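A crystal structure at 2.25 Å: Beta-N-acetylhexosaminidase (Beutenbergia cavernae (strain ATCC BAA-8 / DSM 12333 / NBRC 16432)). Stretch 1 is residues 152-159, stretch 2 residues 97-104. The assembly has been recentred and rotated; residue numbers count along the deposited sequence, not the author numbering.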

# COMPACT_ATOMS: atom_id res chain seq x y z
N PHE A 152 -10.95 -11.94 -8.95
CA PHE A 152 -9.57 -12.20 -9.34
C PHE A 152 -8.88 -13.23 -8.47
O PHE A 152 -7.67 -13.43 -8.59
CB PHE A 152 -8.77 -10.89 -9.30
CG PHE A 152 -9.10 -9.93 -10.41
CD1 PHE A 152 -8.76 -10.23 -11.74
CD2 PHE A 152 -9.71 -8.71 -10.13
CE1 PHE A 152 -9.04 -9.33 -12.76
CE2 PHE A 152 -10.01 -7.80 -11.14
CZ PHE A 152 -9.67 -8.11 -12.47
N HIS A 153 -9.63 -13.86 -7.56
CA HIS A 153 -9.07 -14.89 -6.65
C HIS A 153 -7.94 -14.34 -5.78
O HIS A 153 -6.97 -15.05 -5.52
CB HIS A 153 -8.58 -16.11 -7.44
CG HIS A 153 -9.55 -16.58 -8.48
ND1 HIS A 153 -10.87 -16.86 -8.19
CD2 HIS A 153 -9.41 -16.78 -9.81
CE1 HIS A 153 -11.49 -17.22 -9.30
NE2 HIS A 153 -10.63 -17.18 -10.30
N ARG A 154 -8.07 -13.09 -5.33
CA ARG A 154 -7.02 -12.44 -4.52
C ARG A 154 -7.23 -12.60 -3.03
O ARG A 154 -6.38 -12.16 -2.26
CB ARG A 154 -6.93 -10.97 -4.85
CG ARG A 154 -6.56 -10.71 -6.29
CD ARG A 154 -6.85 -9.24 -6.59
NE ARG A 154 -5.97 -8.31 -5.88
CZ ARG A 154 -6.16 -6.99 -5.82
NH1 ARG A 154 -7.22 -6.44 -6.40
NH2 ARG A 154 -5.32 -6.21 -5.15
N GLU A 155 -8.33 -13.24 -2.64
CA GLU A 155 -8.65 -13.52 -1.24
C GLU A 155 -8.01 -14.85 -0.85
O GLU A 155 -7.85 -15.72 -1.69
CB GLU A 155 -10.19 -13.57 -0.99
CG GLU A 155 -10.91 -14.92 -1.41
CD GLU A 155 -11.26 -14.96 -2.90
OE1 GLU A 155 -10.79 -14.08 -3.65
OE2 GLU A 155 -11.98 -15.88 -3.34
N PHE A 156 -7.65 -15.00 0.43
CA PHE A 156 -7.09 -16.25 0.94
C PHE A 156 -8.21 -17.21 1.34
O PHE A 156 -7.99 -18.40 1.46
CB PHE A 156 -6.16 -15.99 2.13
CG PHE A 156 -4.78 -15.48 1.76
CD1 PHE A 156 -3.80 -16.36 1.31
CD2 PHE A 156 -4.46 -14.13 1.91
CE1 PHE A 156 -2.52 -15.90 0.99
CE2 PHE A 156 -3.19 -13.66 1.59
CZ PHE A 156 -2.22 -14.55 1.13
N GLY A 157 -9.41 -16.69 1.53
CA GLY A 157 -10.53 -17.48 2.03
C GLY A 157 -11.72 -16.60 2.45
O GLY A 157 -11.79 -15.43 2.10
N TYR A 158 -12.63 -17.16 3.24
CA TYR A 158 -13.98 -16.63 3.36
C TYR A 158 -14.37 -16.44 4.82
O TYR A 158 -15.55 -16.29 5.13
CB TYR A 158 -14.96 -17.56 2.65
CG TYR A 158 -14.50 -17.79 1.25
CD1 TYR A 158 -14.68 -16.82 0.28
CD2 TYR A 158 -13.82 -18.95 0.89
CE1 TYR A 158 -14.22 -16.99 -1.01
CE2 TYR A 158 -13.35 -19.13 -0.41
CZ TYR A 158 -13.56 -18.14 -1.35
OH TYR A 158 -13.12 -18.28 -2.64
N ASP A 159 -13.38 -16.49 5.69
CA ASP A 159 -13.54 -16.20 7.11
C ASP A 159 -12.24 -15.65 7.71
O ASP A 159 -11.15 -15.81 7.14
CB ASP A 159 -13.97 -17.46 7.87
CG ASP A 159 -13.03 -18.62 7.64
OD1 ASP A 159 -11.97 -18.68 8.31
OD2 ASP A 159 -13.34 -19.46 6.76
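Stretch 2 (97-104) PTALDQGA

Stretch 2 lays the first turn of a helix on a stretch of chain that is neither helix nor strand. Pro97 and Thr98 approach in extended conformation, with psi of 166° and 153°, and the chain turns helical at Ala99. Thr98 is the N-cap: with chi1 in p, its OG1 accepts from Asp101 N at 3.1 Å. Gln102 N to Thr98 O (2.9 Å) and Gly103 N to Ala99 O (2.8 Å) close the turn. The two chains run in the same sense, since Arg154 CA lies 5.0 Å from Ala99 CA, and Phe156 CA lies 4.5 Å from Gly103 CA. Together they bury 462 Å², most of it through Leu100, Phe156, His153 and Ala99.

Leu100 loses the most surface. A residue in the first turn of a helix has a backbone NH with no partner from the preceding turn, and here stretch 1 supplies one: Leu100 N donates to His153 O at 3.2 Å. Glu155 O is as near, 3.1 Å from Leu100 N, but the angle is too poor for a hydrogen bond. The Leu100 side chain, t at chi1 and p at chi2, leaves sideways and spreads over stretch 1. Its CB is 4.0 Å from His153 CB, its CD2 lies 4.1 Å from Glu155 OE2, and its CD1 comes within 3.5 Å of Tyr158 OH. That hydroxyl also makes a weak hydrogen bond to Glu155, with 2.7 Å between Tyr158 OH and Glu155 OE2. His153, in a left-handed backbone conformation (59/38), points its CB toward the helix start, 3.9 Å from Thr98 CB.

Phe156 forms the second centre. Its CB points away from stretch 2, yet with chi1 in m the ring comes back nearer to stretch 2, with CD1 of Phe156 3.3 Å from Ala99 O. Ala99 CB sits almost on the ring normal, 7° off it and 3.9 Å from the Phe156 centroid, a CH-pi contact over the face. Ala99 CB is also 3.3 Å from Arg154 O. At the ring edge, Gln102 OE1 is 3.5 Å from Phe156 CE1, while Gln102 NE2 ties back to Pro97 O at 2.9 Å and so braces the entry to the helix.

Gly103 lets the backbones close up. Its CA makes a CA-H...O contact of 3.5 Å with Phe156 O, and an ideal CB there would lie 2.0 Å from Phe156 O, a clash. The rules to read are spare: a carbonyl for a free helix NH, a methyl over a ring, and a glycine where a carbonyl presses in.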

# COMPACT_ATOMS: atom_id res chain seq x y z
N PRO A 97 1.17 -18.62 -7.24
CA PRO A 97 -0.26 -18.92 -7.38
C PRO A 97 -1.16 -17.80 -6.85
O PRO A 97 -0.66 -16.90 -6.17
CB PRO A 97 -0.43 -20.22 -6.56
CG PRO A 97 0.83 -20.39 -5.78
CD PRO A 97 1.89 -19.65 -6.47
N THR A 98 -2.46 -17.83 -7.17
CA THR A 98 -3.44 -16.88 -6.64
C THR A 98 -3.42 -17.03 -5.13
O THR A 98 -3.07 -18.10 -4.63
CB THR A 98 -4.87 -17.15 -7.17
OG1 THR A 98 -5.30 -18.46 -6.74
CG2 THR A 98 -4.92 -17.10 -8.69
N ALA A 99 -3.78 -15.96 -4.41
CA ALA A 99 -3.92 -16.04 -2.96
C ALA A 99 -4.94 -17.11 -2.60
O ALA A 99 -4.84 -17.73 -1.53
CB ALA A 99 -4.33 -14.68 -2.36
N LEU A 100 -5.91 -17.34 -3.48
CA LEU A 100 -6.95 -18.33 -3.16
C LEU A 100 -6.30 -19.71 -3.09
O LEU A 100 -6.52 -20.46 -2.13
CB LEU A 100 -8.09 -18.31 -4.17
CG LEU A 100 -9.18 -19.36 -3.93
CD1 LEU A 100 -9.76 -19.25 -2.53
CD2 LEU A 100 -10.28 -19.25 -4.98
N ASP A 101 -5.49 -20.03 -4.10
CA ASP A 101 -4.68 -21.26 -4.09
C ASP A 101 -3.75 -21.29 -2.88
O ASP A 101 -3.64 -22.30 -2.20
CB ASP A 101 -3.86 -21.39 -5.37
CG ASP A 101 -4.68 -21.82 -6.56
OD1 ASP A 101 -5.85 -22.23 -6.39
OD2 ASP A 101 -4.16 -21.77 -7.69
N GLN A 102 -3.11 -20.15 -2.57
CA GLN A 102 -2.24 -20.08 -1.39
C GLN A 102 -3.04 -20.42 -0.12
O GLN A 102 -2.52 -21.05 0.80
CB GLN A 102 -1.61 -18.69 -1.27
CG GLN A 102 -0.57 -18.35 -2.35
CD GLN A 102 -0.12 -16.89 -2.27
OE1 GLN A 102 0.15 -16.36 -1.18
NE2 GLN A 102 -0.06 -16.23 -3.42
N GLY A 103 -4.31 -20.02 -0.08
CA GLY A 103 -5.17 -20.35 1.04
C GLY A 103 -5.44 -21.84 1.28
O GLY A 103 -5.88 -22.22 2.35
N ALA A 104 -5.18 -22.67 0.28
CA ALA A 104 -5.39 -24.11 0.42
C ALA A 104 -4.14 -24.84 0.96
O ALA A 104 -4.19 -26.03 1.25
CB ALA A 104 -5.82 -24.70 -0.91